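Local structure of putative hydrolase (Bacteroides ovatus, 4HBS) at residues A[49-54]-A[109-114]; A[81-86]-A[390-395]; A[69-74]-A[363-368]. The protein is of uncharacterised function but adopts a five-bladed beta-propeller fold and is probably a hydrolase, perhaps acting on glycosidic bonds as do relatives of the beta-fructosidase clan. All blocks are in the same frame, centred on the assembly; numbering follows the deposited sequence.

Contact 1: residues A[49-54]-A[109-114]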
ATOM      1  N   PHE A  49       2.146 -14.494  -4.698  1.00 41.58           N
ATOM      2  CA  PHE A  49       1.607 -13.552  -5.670  1.00 39.67           C
ATOM      3  C   PHE A  49       2.148 -13.812  -7.106  1.00 43.40           C
ATOM      4  O   PHE A  49       2.127 -12.911  -7.942  1.00 42.22           O
ATOM      5  CB  PHE A  49       1.864 -12.125  -5.197  1.00 40.44           C
ATOM      6  CG  PHE A  49       1.085 -11.833  -3.928  1.00 41.66           C
ATOM      7  CD1 PHE A  49       1.566 -12.239  -2.685  1.00 44.03           C
ATOM      8  CD2 PHE A  49      -0.142 -11.189  -3.979  1.00 42.91           C
ATOM      9  CE1 PHE A  49       0.843 -11.986  -1.519  1.00 44.91           C
ATOM     10  CE2 PHE A  49      -0.869 -10.951  -2.813  1.00 45.99           C
ATOM     11  CZ  PHE A  49      -0.365 -11.343  -1.586  1.00 44.17           C
ATOM     12  N   THR A  50       2.574 -15.070  -7.398  1.00 41.30           N
ATOM     13  CA  THR A  50       2.920 -15.561  -8.734  1.00 41.34           C
ATOM     14  C   THR A  50       1.801 -16.520  -9.018  1.00 47.67           C
ATOM     15  O   THR A  50       1.924 -17.703  -8.692  1.00 49.89           O
ATOM     16  CB  THR A  50       4.299 -16.206  -8.789  1.00 44.27           C
ATOM     17  OG1 THR A  50       5.247 -15.328  -8.239  1.00 49.45           O
ATOM     18  CG2 THR A  50       4.728 -16.513 -10.181  1.00 39.87           C
ATOM     19  N   ARG A  51       0.649 -15.994  -9.495  1.00 42.70           N
ATOM     20  CA  ARG A  51      -0.571 -16.783  -9.710  1.00 42.72           C
ATOM     21  C   ARG A  51      -0.909 -16.903 -11.191  1.00 47.57           C
ATOM     22  O   ARG A  51      -0.433 -16.103 -11.994  1.00 46.28           O
ATOM     23  CB  ARG A  51      -1.737 -16.135  -8.957  1.00 39.53           C
ATOM     24  CG  ARG A  51      -1.392 -15.775  -7.504  1.00 40.88           C
ATOM     25  CD  ARG A  51      -2.564 -15.346  -6.634  1.00 45.66           C
ATOM     26  NE  ARG A  51      -3.517 -16.434  -6.421  1.00 44.69           N
ATOM     27  CZ  ARG A  51      -4.592 -16.688  -7.165  1.00 50.27           C
ATOM     28  NH1 ARG A  51      -4.897 -15.911  -8.196  1.00 34.30           N
ATOM     29  NH2 ARG A  51      -5.367 -17.724  -6.886  1.00 43.55           N
ATOM     30  N   SER A  52      -1.715 -17.919 -11.548  1.00 45.80           N
ATOM     31  CA  SER A  52      -2.101 -18.199 -12.931  1.00 46.33           C
ATOM     32  C   SER A  52      -3.579 -17.986 -13.250  1.00 50.26           C
ATOM     33  O   SER A  52      -3.897 -17.784 -14.423  1.00 51.16           O
ATOM     34  CB  SER A  52      -1.744 -19.635 -13.272  1.00 52.79           C
ATOM     35  OG  SER A  52      -0.333 -19.770 -13.224  1.00 69.62           O
ATOM     36  N   LEU A  53      -4.483 -18.104 -12.256  1.00 45.07           N
ATOM     37  CA  LEU A  53      -5.922 -17.951 -12.463  1.00 44.15           C
ATOM     38  C   LEU A  53      -6.459 -16.957 -11.470  1.00 49.27           C
ATOM     39  O   LEU A  53      -6.202 -17.109 -10.276  1.00 49.86           O
ATOM     40  CB  LEU A  53      -6.640 -19.318 -12.279  1.00 44.72           C
ATOM     41  CG  LEU A  53      -7.390 -19.906 -13.476  1.00 48.19           C
ATOM     42  CD1 LEU A  53      -8.344 -20.983 -13.018  1.00 48.33           C
ATOM     43  CD2 LEU A  53      -8.131 -18.832 -14.278  1.00 48.51           C
ATOM     44  N   GLY A  54      -7.224 -15.983 -11.939  1.00 45.86           N
ATOM     45  CA  GLY A  54      -7.768 -14.946 -11.068  1.00 45.44           C
ATOM     46  C   GLY A  54      -6.753 -13.841 -10.905  1.00 47.34           C
ATOM     47  O   GLY A  54      -6.078 -13.507 -11.883  1.00 47.08           O
ATOM     48  N   GLU A 109      -4.401 -21.507  -1.260  1.00 54.47           N
ATOM     49  CA  GLU A 109      -5.746 -21.772  -0.738  1.00 55.23           C
ATOM     50  C   GLU A 109      -6.155 -20.747   0.335  1.00 58.95           C
ATOM     51  O   GLU A 109      -7.350 -20.546   0.539  1.00 60.03           O
ATOM     52  CB  GLU A 109      -5.861 -23.213  -0.164  1.00 58.64           C
ATOM     53  CG  GLU A 109      -4.819 -23.599   0.883  1.00 72.42           C
ATOM     54  CD  GLU A 109      -4.876 -25.018   1.430  1.00102.88           C
ATOM     55  OE1 GLU A 109      -5.729 -25.814   0.972  1.00106.26           O
ATOM     56  OE2 GLU A 109      -4.044 -25.338   2.310  1.00 98.06           O
ATOM     57  N   ASN A 110      -5.173 -20.115   1.024  1.00 53.82           N
ATOM     58  CA  ASN A 110      -5.439 -19.142   2.075  1.00 52.95           C
ATOM     59  C   ASN A 110      -5.697 -17.729   1.543  1.00 55.73           C
ATOM     60  O   ASN A 110      -6.219 -16.915   2.291  1.00 56.23           O
ATOM     61  CB  ASN A 110      -4.306 -19.124   3.077  1.00 51.84           C
ATOM     62  CG  ASN A 110      -4.131 -20.457   3.768  1.00 63.27           C
ATOM     63  OD1 ASN A 110      -3.250 -21.256   3.425  1.00 52.74           O
ATOM     64  ND2 ASN A 110      -5.006 -20.753   4.718  1.00 51.47           N
ATOM     65  N   LEU A 111      -5.357 -17.428   0.281  1.00 50.32           N
ATOM     66  CA  LEU A 111      -5.647 -16.124  -0.313  1.00 48.06           C
ATOM     67  C   LEU A 111      -7.093 -16.158  -0.807  1.00 51.62           C
ATOM     68  O   LEU A 111      -7.345 -16.687  -1.888  1.00 52.68           O
ATOM     69  CB  LEU A 111      -4.669 -15.823  -1.472  1.00 46.85           C
ATOM     70  CG  LEU A 111      -3.167 -15.883  -1.156  1.00 51.16           C
ATOM     71  CD1 LEU A 111      -2.353 -15.346  -2.324  1.00 49.86           C
ATOM     72  CD2 LEU A 111      -2.822 -15.113   0.112  1.00 53.43           C
ATOM     73  N   VAL A 112      -8.049 -15.662   0.001  1.00 46.70           N
ATOM     74  CA  VAL A 112      -9.480 -15.689  -0.349  1.00 46.75           C
ATOM     75  C   VAL A 112      -9.858 -14.412  -1.119  1.00 49.94           C
ATOM     76  O   VAL A 112     -10.229 -13.408  -0.508  1.00 49.14           O
ATOM     77  CB  VAL A 112     -10.369 -15.890   0.906  1.00 51.39           C
ATOM     78  CG1 VAL A 112     -11.836 -16.045   0.519  1.00 51.63           C
ATOM     79  CG2 VAL A 112      -9.893 -17.105   1.710  1.00 52.58           C
ATOM     80  N   TRP A 113      -9.802 -14.476  -2.462  1.00 46.43           N
ATOM     81  CA  TRP A 113     -10.113 -13.331  -3.334  1.00 45.54           C
ATOM     82  C   TRP A 113     -11.607 -13.055  -3.290  1.00 51.80           C
ATOM     83  O   TRP A 113     -12.392 -13.873  -3.795  1.00 53.67           O
ATOM     84  CB  TRP A 113      -9.650 -13.601  -4.789  1.00 43.83           C
ATOM     85  CG  TRP A 113      -8.197 -13.937  -4.875  1.00 44.52           C
ATOM     86  CD1 TRP A 113      -7.641 -15.184  -4.810  1.00 48.26           C
ATOM     87  CD2 TRP A 113      -7.112 -13.007  -4.782  1.00 43.22           C
ATOM     88  NE1 TRP A 113      -6.271 -15.089  -4.727  1.00 47.59           N
ATOM     89  CE2 TRP A 113      -5.919 -13.760  -4.683  1.00 47.97           C
ATOM     90  CE3 TRP A 113      -7.032 -11.609  -4.772  1.00 43.11           C
ATOM     91  CZ2 TRP A 113      -4.655 -13.154  -4.591  1.00 46.22           C
ATOM     92  CZ3 TRP A 113      -5.792 -11.011  -4.650  1.00 44.06           C
ATOM     93  CH2 TRP A 113      -4.617 -11.778  -4.578  1.00 44.95           C
ATOM     94  N   LEU A 114     -12.022 -11.927  -2.663  1.00 47.06           N
ATOM     95  CA  LEU A 114     -13.441 -11.565  -2.545  1.00 47.35           C
ATOM     96  C   LEU A 114     -13.807 -10.777  -3.781  1.00 51.68           C
ATOM     97  O   LEU A 114     -14.154  -9.586  -3.708  1.00 51.46           O
ATOM     98  CB  LEU A 114     -13.701 -10.752  -1.263  1.00 47.25           C
ATOM     99  CG  LEU A 114     -13.208 -11.332   0.048  1.00 51.42           C
ATOM    100  CD1 LEU A 114     -13.372 -10.333   1.130  1.00 51.17           C
ATOM    101  CD2 LEU A 114     -13.923 -12.618   0.383  1.00 55.41           C
TER

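Contact 2: residues A[81-86]-A[390-395]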
ATOM      1  N   GLY A  81      -7.471 -12.758 -14.508  1.00 40.76           N
ATOM      2  CA  GLY A  81      -7.615 -13.551 -15.715  1.00 40.93           C
ATOM      3  C   GLY A  81      -6.718 -14.763 -15.767  1.00 45.34           C
ATOM      4  O   GLY A  81      -6.550 -15.455 -14.762  1.00 45.12           O
ATOM      5  N   VAL A  82      -6.111 -15.004 -16.938  1.00 42.53           N
ATOM      6  CA  VAL A  82      -5.324 -16.202 -17.225  1.00 43.04           C
ATOM      7  C   VAL A  82      -3.847 -15.895 -17.564  1.00 46.50           C
ATOM      8  O   VAL A  82      -3.571 -15.014 -18.376  1.00 45.80           O
ATOM      9  CB  VAL A  82      -6.030 -16.939 -18.410  1.00 47.20           C
ATOM     10  CG1 VAL A  82      -5.114 -17.956 -19.076  1.00 48.13           C
ATOM     11  CG2 VAL A  82      -7.309 -17.611 -17.935  1.00 47.36           C
ATOM     12  N   ILE A  83      -2.911 -16.676 -16.975  1.00 43.08           N
ATOM     13  CA  ILE A  83      -1.470 -16.597 -17.287  1.00 42.34           C
ATOM     14  C   ILE A  83      -1.129 -17.889 -18.006  1.00 49.80           C
ATOM     15  O   ILE A  83      -1.410 -18.976 -17.484  1.00 51.65           O
ATOM     16  CB  ILE A  83      -0.567 -16.388 -16.059  1.00 43.41           C
ATOM     17  CG1 ILE A  83      -0.955 -15.140 -15.250  1.00 42.41           C
ATOM     18  CG2 ILE A  83       0.883 -16.364 -16.466  1.00 42.43           C
ATOM     19  CD1 ILE A  83      -0.804 -13.839 -15.946  1.00 49.56           C
ATOM     20  N   ASN A  84      -0.527 -17.782 -19.193  1.00 45.58           N
ATOM     21  CA  ASN A  84      -0.201 -18.929 -20.016  1.00 46.39           C
ATOM     22  C   ASN A  84       1.241 -19.385 -19.794  1.00 52.54           C
ATOM     23  O   ASN A  84       1.928 -18.899 -18.896  1.00 51.66           O
ATOM     24  CB  ASN A  84      -0.458 -18.571 -21.489  1.00 43.99           C
ATOM     25  CG  ASN A  84      -1.890 -18.175 -21.780  1.00 56.11           C
ATOM     26  OD1 ASN A  84      -2.151 -17.096 -22.321  1.00 45.00           O
ATOM     27  ND2 ASN A  84      -2.853 -19.066 -21.487  1.00 47.12           N
ATOM     28  N   GLU A  85       1.659 -20.377 -20.572  1.00 52.31           N
ATOM     29  CA  GLU A  85       3.002 -20.953 -20.552  1.00 53.98           C
ATOM     30  C   GLU A  85       4.097 -19.859 -20.479  1.00 57.55           C
ATOM     31  O   GLU A  85       4.017 -18.842 -21.192  1.00 56.53           O
ATOM     32  CB  GLU A  85       3.221 -21.832 -21.812  1.00 57.81           C
ATOM     33  CG  GLU A  85       2.288 -23.046 -21.918  1.00 77.65           C
ATOM     34  CD  GLU A  85       1.074 -22.910 -22.838  1.00111.13           C
ATOM     35  OE1 GLU A  85       0.213 -22.033 -22.576  1.00 98.14           O
ATOM     36  OE2 GLU A  85       0.955 -23.724 -23.785  1.00111.07           O
ATOM     37  N   ASN A  86       5.108 -20.083 -19.597  1.00 53.67           N
ATOM     38  CA  ASN A  86       6.260 -19.193 -19.354  1.00 51.44           C
ATOM     39  C   ASN A  86       5.827 -17.819 -18.839  1.00 51.44           C
ATOM     40  O   ASN A  86       6.359 -16.796 -19.264  1.00 49.88           O
ATOM     41  CB  ASN A  86       7.151 -19.048 -20.600  1.00 51.55           C
ATOM     42  CG  ASN A  86       7.595 -20.358 -21.176  1.00 72.35           C
ATOM     43  OD1 ASN A  86       7.291 -20.672 -22.324  1.00 66.86           O
ATOM     44  ND2 ASN A  86       8.339 -21.145 -20.403  1.00 65.28           N
ATOM     45  N   GLY A 390       7.240 -14.195 -19.467  1.00 46.99           N
ATOM     46  CA  GLY A 390       7.534 -13.369 -18.301  1.00 45.23           C
ATOM     47  C   GLY A 390       6.782 -12.065 -18.176  1.00 47.57           C
ATOM     48  O   GLY A 390       6.886 -11.411 -17.138  1.00 46.68           O
ATOM     49  N   SER A 391       5.984 -11.684 -19.192  1.00 44.29           N
ATOM     50  CA  SER A 391       5.189 -10.445 -19.195  1.00 42.64           C
ATOM     51  C   SER A 391       4.333 -10.307 -17.968  1.00 47.44           C
ATOM     52  O   SER A 391       4.102  -9.180 -17.510  1.00 49.28           O
ATOM     53  CB  SER A 391       4.306 -10.386 -20.432  1.00 44.75           C
ATOM     54  OG  SER A 391       3.477 -11.525 -20.527  1.00 49.56           O
ATOM     55  N   ALA A 392       3.880 -11.441 -17.399  1.00 42.56           N
ATOM     56  CA  ALA A 392       3.066 -11.425 -16.188  1.00 41.35           C
ATOM     57  C   ALA A 392       3.751 -10.725 -14.987  1.00 45.93           C
ATOM     58  O   ALA A 392       3.053 -10.151 -14.143  1.00 45.98           O
ATOM     59  CB  ALA A 392       2.698 -12.850 -15.786  1.00 42.23           C
ATOM     60  N   ASP A 393       5.105 -10.761 -14.920  1.00 41.76           N
ATOM     61  CA  ASP A 393       5.862 -10.352 -13.740  1.00 40.52           C
ATOM     62  C   ASP A 393       6.457  -8.909 -13.698  1.00 42.19           C
ATOM     63  O   ASP A 393       7.279  -8.612 -12.818  1.00 40.77           O
ATOM     64  CB  ASP A 393       6.938 -11.400 -13.506  1.00 42.42           C
ATOM     65  CG  ASP A 393       6.357 -12.746 -13.127  1.00 45.35           C
ATOM     66  OD1 ASP A 393       5.471 -12.787 -12.236  1.00 41.22           O
ATOM     67  OD2 ASP A 393       6.710 -13.748 -13.783  1.00 55.17           O
ATOM     68  N   PHE A 394       5.947  -7.991 -14.516  1.00 36.85           N
ATOM     69  CA  PHE A 394       6.349  -6.594 -14.385  1.00 35.18           C
ATOM     70  C   PHE A 394       5.468  -5.957 -13.343  1.00 41.63           C
ATOM     71  O   PHE A 394       5.933  -5.279 -12.429  1.00 41.50           O
ATOM     72  CB  PHE A 394       6.190  -5.839 -15.716  1.00 36.01           C
ATOM     73  CG  PHE A 394       7.274  -6.115 -16.725  1.00 36.54           C
ATOM     74  CD1 PHE A 394       8.587  -5.723 -16.483  1.00 38.81           C
ATOM     75  CD2 PHE A 394       6.973  -6.693 -17.947  1.00 37.91           C
ATOM     76  CE1 PHE A 394       9.571  -5.889 -17.454  1.00 39.90           C
ATOM     77  CE2 PHE A 394       7.972  -6.916 -18.894  1.00 41.80           C
ATOM     78  CZ  PHE A 394       9.266  -6.511 -18.643  1.00 39.85           C
ATOM     79  N   TYR A 395       4.165  -6.191 -13.494  1.00 39.73           N
ATOM     80  CA  TYR A 395       3.124  -5.600 -12.702  1.00 39.00           C
ATOM     81  C   TYR A 395       2.596  -6.492 -11.572  1.00 44.44           C
ATOM     82  O   TYR A 395       1.451  -6.939 -11.594  1.00 45.35           O
ATOM     83  CB  TYR A 395       2.010  -5.240 -13.654  1.00 40.54           C
ATOM     84  CG  TYR A 395       1.073  -4.215 -13.100  1.00 42.77           C
ATOM     85  CD1 TYR A 395       1.500  -2.918 -12.851  1.00 43.86           C
ATOM     86  CD2 TYR A 395      -0.257  -4.525 -12.857  1.00 44.30           C
ATOM     87  CE1 TYR A 395       0.641  -1.966 -12.340  1.00 44.12           C
ATOM     88  CE2 TYR A 395      -1.133  -3.573 -12.372  1.00 45.48           C
ATOM     89  CZ  TYR A 395      -0.685  -2.286 -12.129  1.00 52.58           C
ATOM     90  OH  TYR A 395      -1.534  -1.314 -11.692  1.00 54.98           O
TER

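Contact 3: residues A[69-74]-A[363-368]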
ATOM      1  N   GLY A  69      -7.489 -13.076  13.320  1.00 56.59           N
ATOM      2  CA  GLY A  69      -6.276 -13.741  12.865  1.00 55.48           C
ATOM      3  C   GLY A  69      -6.026 -13.650  11.375  1.00 58.37           C
ATOM      4  O   GLY A  69      -4.937 -14.013  10.923  1.00 57.77           O
ATOM      5  N   ASN A  70      -7.022 -13.174  10.586  1.00 53.98           N
ATOM      6  CA  ASN A  70      -6.867 -13.026   9.138  1.00 51.55           C
ATOM      7  C   ASN A  70      -6.229 -11.686   8.833  1.00 53.45           C
ATOM      8  O   ASN A  70      -6.100 -10.849   9.728  1.00 53.33           O
ATOM      9  CB  ASN A  70      -8.220 -13.119   8.430  1.00 51.37           C
ATOM     10  CG  ASN A  70      -9.010 -14.369   8.726  1.00 71.92           C
ATOM     11  OD1 ASN A  70      -8.456 -15.448   8.897  1.00 69.66           O
ATOM     12  ND2 ASN A  70     -10.332 -14.247   8.818  1.00 60.77           N
ATOM     13  N   ILE A  71      -5.825 -11.483   7.560  1.00 48.02           N
ATOM     14  CA  ILE A  71      -5.212 -10.241   7.072  1.00 45.82           C
ATOM     15  C   ILE A  71      -5.999  -9.779   5.862  1.00 50.39           C
ATOM     16  O   ILE A  71      -6.279 -10.580   4.967  1.00 49.75           O
ATOM     17  CB  ILE A  71      -3.704 -10.421   6.732  1.00 47.46           C
ATOM     18  CG1 ILE A  71      -2.916 -10.813   7.988  1.00 48.02           C
ATOM     19  CG2 ILE A  71      -3.125  -9.136   6.082  1.00 46.88           C
ATOM     20  CD1 ILE A  71      -1.581 -11.254   7.736  1.00 51.52           C
ATOM     21  N   PHE A  72      -6.338  -8.487   5.826  1.00 47.20           N
ATOM     22  CA  PHE A  72      -7.090  -7.890   4.727  1.00 45.92           C
ATOM     23  C   PHE A  72      -6.103  -7.248   3.744  1.00 47.94           C
ATOM     24  O   PHE A  72      -5.294  -6.434   4.154  1.00 46.62           O
ATOM     25  CB  PHE A  72      -8.087  -6.858   5.280  1.00 48.39           C
ATOM     26  CG  PHE A  72      -8.648  -5.924   4.242  1.00 49.81           C
ATOM     27  CD1 PHE A  72      -9.768  -6.272   3.504  1.00 53.62           C
ATOM     28  CD2 PHE A  72      -8.011  -4.728   3.947  1.00 52.03           C
ATOM     29  CE1 PHE A  72     -10.239  -5.437   2.492  1.00 54.46           C
ATOM     30  CE2 PHE A  72      -8.481  -3.898   2.936  1.00 54.59           C
ATOM     31  CZ  PHE A  72      -9.583  -4.259   2.206  1.00 53.03           C
ATOM     32  N   TRP A  73      -6.190  -7.599   2.457  1.00 44.06           N
ATOM     33  CA  TRP A  73      -5.338  -7.042   1.398  1.00 42.30           C
ATOM     34  C   TRP A  73      -6.186  -6.238   0.452  1.00 45.05           C
ATOM     35  O   TRP A  73      -7.211  -6.760   0.010  1.00 46.22           O
ATOM     36  CB  TRP A  73      -4.654  -8.167   0.604  1.00 40.37           C
ATOM     37  CG  TRP A  73      -3.684  -8.970   1.391  1.00 41.78           C
ATOM     38  CD1 TRP A  73      -3.970  -9.870   2.379  1.00 45.57           C
ATOM     39  CD2 TRP A  73      -2.270  -9.022   1.195  1.00 41.37           C
ATOM     40  NE1 TRP A  73      -2.815 -10.460   2.828  1.00 45.24           N
ATOM     41  CE2 TRP A  73      -1.757  -9.977   2.104  1.00 46.13           C
ATOM     42  CE3 TRP A  73      -1.374  -8.321   0.370  1.00 41.73           C
ATOM     43  CZ2 TRP A  73      -0.387 -10.235   2.216  1.00 45.28           C
ATOM     44  CZ3 TRP A  73      -0.019  -8.591   0.471  1.00 43.05           C
ATOM     45  CH2 TRP A  73       0.463  -9.538   1.383  1.00 44.70           C
ATOM     46  N   SER A  74      -5.775  -5.002   0.106  1.00 38.73           N
ATOM     47  CA  SER A  74      -6.486  -4.196  -0.893  1.00 37.79           C
ATOM     48  C   SER A  74      -5.556  -3.883  -2.044  1.00 42.76           C
ATOM     49  O   SER A  74      -4.355  -3.676  -1.838  1.00 43.56           O
ATOM     50  CB  SER A  74      -7.058  -2.912  -0.305  1.00 39.93           C
ATOM     51  OG  SER A  74      -6.077  -1.991   0.122  1.00 44.56           O
ATOM     52  N   PRO A 363       3.151  -4.590   8.941  1.00 44.34           N
ATOM     53  CA  PRO A 363       3.309  -5.115  10.314  1.00 45.17           C
ATOM     54  C   PRO A 363       2.621  -6.455  10.571  1.00 49.64           C
ATOM     55  O   PRO A 363       3.137  -7.244  11.344  1.00 50.91           O
ATOM     56  CB  PRO A 363       2.662  -4.034  11.177  1.00 47.49           C
ATOM     57  CG  PRO A 363       2.749  -2.813  10.379  1.00 51.39           C
ATOM     58  CD  PRO A 363       2.582  -3.233   8.960  1.00 45.86           C
ATOM     59  N   ALA A 364       1.456  -6.702   9.939  1.00 45.92           N
ATOM     60  CA  ALA A 364       0.704  -7.953  10.090  1.00 45.98           C
ATOM     61  C   ALA A 364       1.508  -9.198   9.643  1.00 50.29           C
ATOM     62  O   ALA A 364       1.284 -10.284  10.183  1.00 51.23           O
ATOM     63  CB  ALA A 364      -0.580  -7.873   9.289  1.00 46.00           C
ATOM     64  N   LEU A 365       2.425  -9.044   8.657  1.00 45.59           N
ATOM     65  CA  LEU A 365       3.234 -10.159   8.140  1.00 45.06           C
ATOM     66  C   LEU A 365       4.515 -10.365   8.917  1.00 49.64           C
ATOM     67  O   LEU A 365       5.158 -11.396   8.732  1.00 50.16           O
ATOM     68  CB  LEU A 365       3.579  -9.920   6.661  1.00 43.22           C
ATOM     69  CG  LEU A 365       2.389  -9.688   5.735  1.00 45.79           C
ATOM     70  CD1 LEU A 365       2.853  -9.445   4.319  1.00 44.03           C
ATOM     71  CD2 LEU A 365       1.439 -10.857   5.777  1.00 47.48           C
ATOM     72  N   SER A 366       4.911  -9.395   9.761  1.00 45.65           N
ATOM     73  CA  SER A 366       6.138  -9.480  10.545  1.00 45.80           C
ATOM     74  C   SER A 366       6.049 -10.643  11.540  1.00 52.06           C
ATOM     75  O   SER A 366       5.117 -10.694  12.363  1.00 53.41           O
ATOM     76  CB  SER A 366       6.390  -8.164  11.274  1.00 48.05           C
ATOM     77  OG  SER A 366       7.681  -8.148  11.849  1.00 56.84           O
ATOM     78  N   ARG A 367       6.972 -11.615  11.402  1.00 47.69           N
ATOM     79  CA  ARG A 367       7.016 -12.803  12.245  1.00 48.35           C
ATOM     80  C   ARG A 367       7.754 -12.552  13.582  1.00 56.02           C
ATOM     81  O   ARG A 367       7.355 -13.134  14.593  1.00 57.50           O
ATOM     82  CB  ARG A 367       7.666 -13.982  11.491  1.00 44.10           C
ATOM     83  CG  ARG A 367       6.751 -14.591  10.418  1.00 45.45           C
ATOM     84  CD  ARG A 367       7.408 -15.740   9.682  1.00 51.70           C
ATOM     85  NE  ARG A 367       7.989 -15.341   8.381  1.00 58.56           N
ATOM     86  CZ  ARG A 367       7.578 -15.751   7.170  1.00 66.96           C
ATOM     87  NH1 ARG A 367       6.545 -16.583   7.050  1.00 39.52           N
ATOM     88  NH2 ARG A 367       8.199 -15.327   6.071  1.00 61.53           N
ATOM     89  N   THR A 368       8.821 -11.715  13.590  1.00 52.99           N
ATOM     90  CA  THR A 368       9.638 -11.454  14.796  1.00 53.88           C
ATOM     91  C   THR A 368      10.000  -9.955  15.048  1.00 57.64           C
ATOM     92  O   THR A 368      10.842  -9.689  15.906  1.00 58.06           O
ATOM     93  CB  THR A 368      10.954 -12.240  14.678  1.00 59.23           C
ATOM     94  OG1 THR A 368      11.796 -11.614  13.693  1.00 56.75           O
ATOM     95  CG2 THR A 368      10.728 -13.713  14.334  1.00 57.76           C
TER

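Contact 1: residues A[49-54]-A[109-114]
Arg51 reaches out of the 49-54 loop and lays its guanidinium against the indole of Trp113. NE1 of Trp113 stands over the middle of one guanidinium face, 3.4 Å from Arg51 CZ, but the two planes are 50° apart, so the groups meet aslant; the side chains run past each other in opposite directions. Below its charged end the arginine is plain hydrocarbon: Arg51 CD rests on Trp113 CZ2 (3.7 Å) and approaches Leu111 CD1 at 4.3 Å. The chain bends at chi3 (66°), which swings the guanidinium back over its own loop, where NH1 donates to Leu53 O (2.7 Å) from outside the carbonyl plane. NH1 also bonds to Trp55 O, and NE pairs with Asp108, just before the second segment.

Within this five-bladed propeller, 111-113 is an edge strand of the blade built from 60-65, 71-75, 98-102 and 111-113, whereas 49-54 follows helix 43-48 and leads, by way of strand 55-57, into that blade. Were Arg51 replaced by an alanine, Asp108 would probably be left without this cationic mate, the carbonyls of Leu53 and Trp55 would lose a donor, and the side of the Trp113 indole would be less well covered. Trp113 suits its position because a broad ring can serve several neighbours: it stacks on Trp55, and at its far end CH2 comes 4.2 Å from CE2 of Phe49. Phe49 directs its ring obliquely toward the indole and is buried against Met100 of strand 98-102, which Leu111 and Trp113 also touch.

Contact 2: residues A[81-86]-A[390-395]
Gly390 N donates to Asn86 O across 2.8 Å, with an N-H...O angle of 151°, making the one hydrogen bond that joins the two backbones. Segment 81-86 carries strand 82-84, which forms a small antiparallel hairpin with 88-93; this hairpin is inserted between strands 71-75 and 98-102 of one propeller blade. Segment 390-395 belongs to the long loop linking strands 371-377 and 399-403 of the sheet that brings together the two ends of the chain, a common way of closing a propeller. The contact therefore lies between an excursion from one blade and a loop of the closing blade.

Both residues of the bond have positive phi. Asn86, at 61°, lies in the left-handed region that asparagine tolerates better than most residues, and Gly390 has no CB to resist such a bend. From Gly390 the chain winds into a short 3-10 turn, marked by Asp393 N bonding to Gly390 O at 2.9 Å, and this turn presents Ala392 to the hairpin. Gly390 O also accepts a bond from Lys347, while Ser391 OG bonds to Ala388 O and Arg89 N. Asp393 forms salt bridges with Arg396 and with Arg87, the latter in the bend of the hairpin, which ties the turn to it by charge as well.

The side-chain part is small and apolar. An alanine methyl suits a turn brought this close to a strand, and a branched isoleucine can meet it with two carbons. In Ile83, with CG1 beside its backbone N, a chi2 of -64° folds CD1 back to the side of CG2, so both carbons face the methyl: Ala392 CB lies 3.6 Å from Ile83 CD1 and 4.0 Å from Ile83 CG2.

Contact 3: residues A[69-74]-A[363-368]
Ala364 is the first residue of 363-368 to meet strand 71-75, and its methyl CB packs on the outer part of Ile71, 3.9 Å from CD1 and 4.0 Å from CG1. A side chain this short suits the place, since the isoleucine supplies the length: with CG1 beside the backbone N and chi2 at 168°, Ile71 stretches its CD1 out toward the loop.

Leu365 comes next and does most of the joining. Its two methyls face different partners for the most part. CD2 meets CD1 of Ile71 at 3.6 Å, the side chains crossing obliquely, though it also reaches CZ2 of Trp73; CD1 approaches the six-membered part of the Trp73 indole, 3.8 Å from CH2 and 3.9 Å from CZ2. The branched tip of a leucine is well fitted to filling the angle between an aliphatic and an aromatic side chain that stand two residues apart on one strand. Trp73 keeps its polar atom elsewhere, with NE1 bonded to Gln102 on the neighbouring strand 98-102, so that its hydrocarbon end is left to meet the leucine.

These residues join two blades of the propeller. Strand 71-75 lies inside the antiparallel blade of 60-65, 71-75, 98-102 and 111-113, and 363-368 is the turn between strands 356-361 and 371-377 of the sheet that contains strands from both ends of the chain. A glycerol, probably from the crystallisation liquor, lies about 4 Å from the side chain of Ile71.

The backbone of Leu365 is held too, its O accepting a bond from Arg401. At Ser366 the turn closes, N bonding to Pro363 O at 3.2 Å.

In the fold
Contacts 1 and 2 have centres 14 Å apart and are joined by backbone: Gly54 N lies 2.9 Å from Gly81 O, and Ser52 O lies 3.0 Å from Ile83 N, so the 49-54 loop runs beside the inserted hairpin. Contact 1 meets contact 3, 16 Å away between centres, through aromatic packing, with Phe49 CZ 3.5 Å from Trp73 CZ3; both contacts use the same four-stranded blade. Contacts 2 and 3 do not touch, their nearest atoms being about 11 Å apart, yet each joins a loop of the closing blade to the four-stranded blade or to the hairpin inserted in it. The glycerol lies by contact 3, which is also nearest the centre of the chain, at about 13 Å.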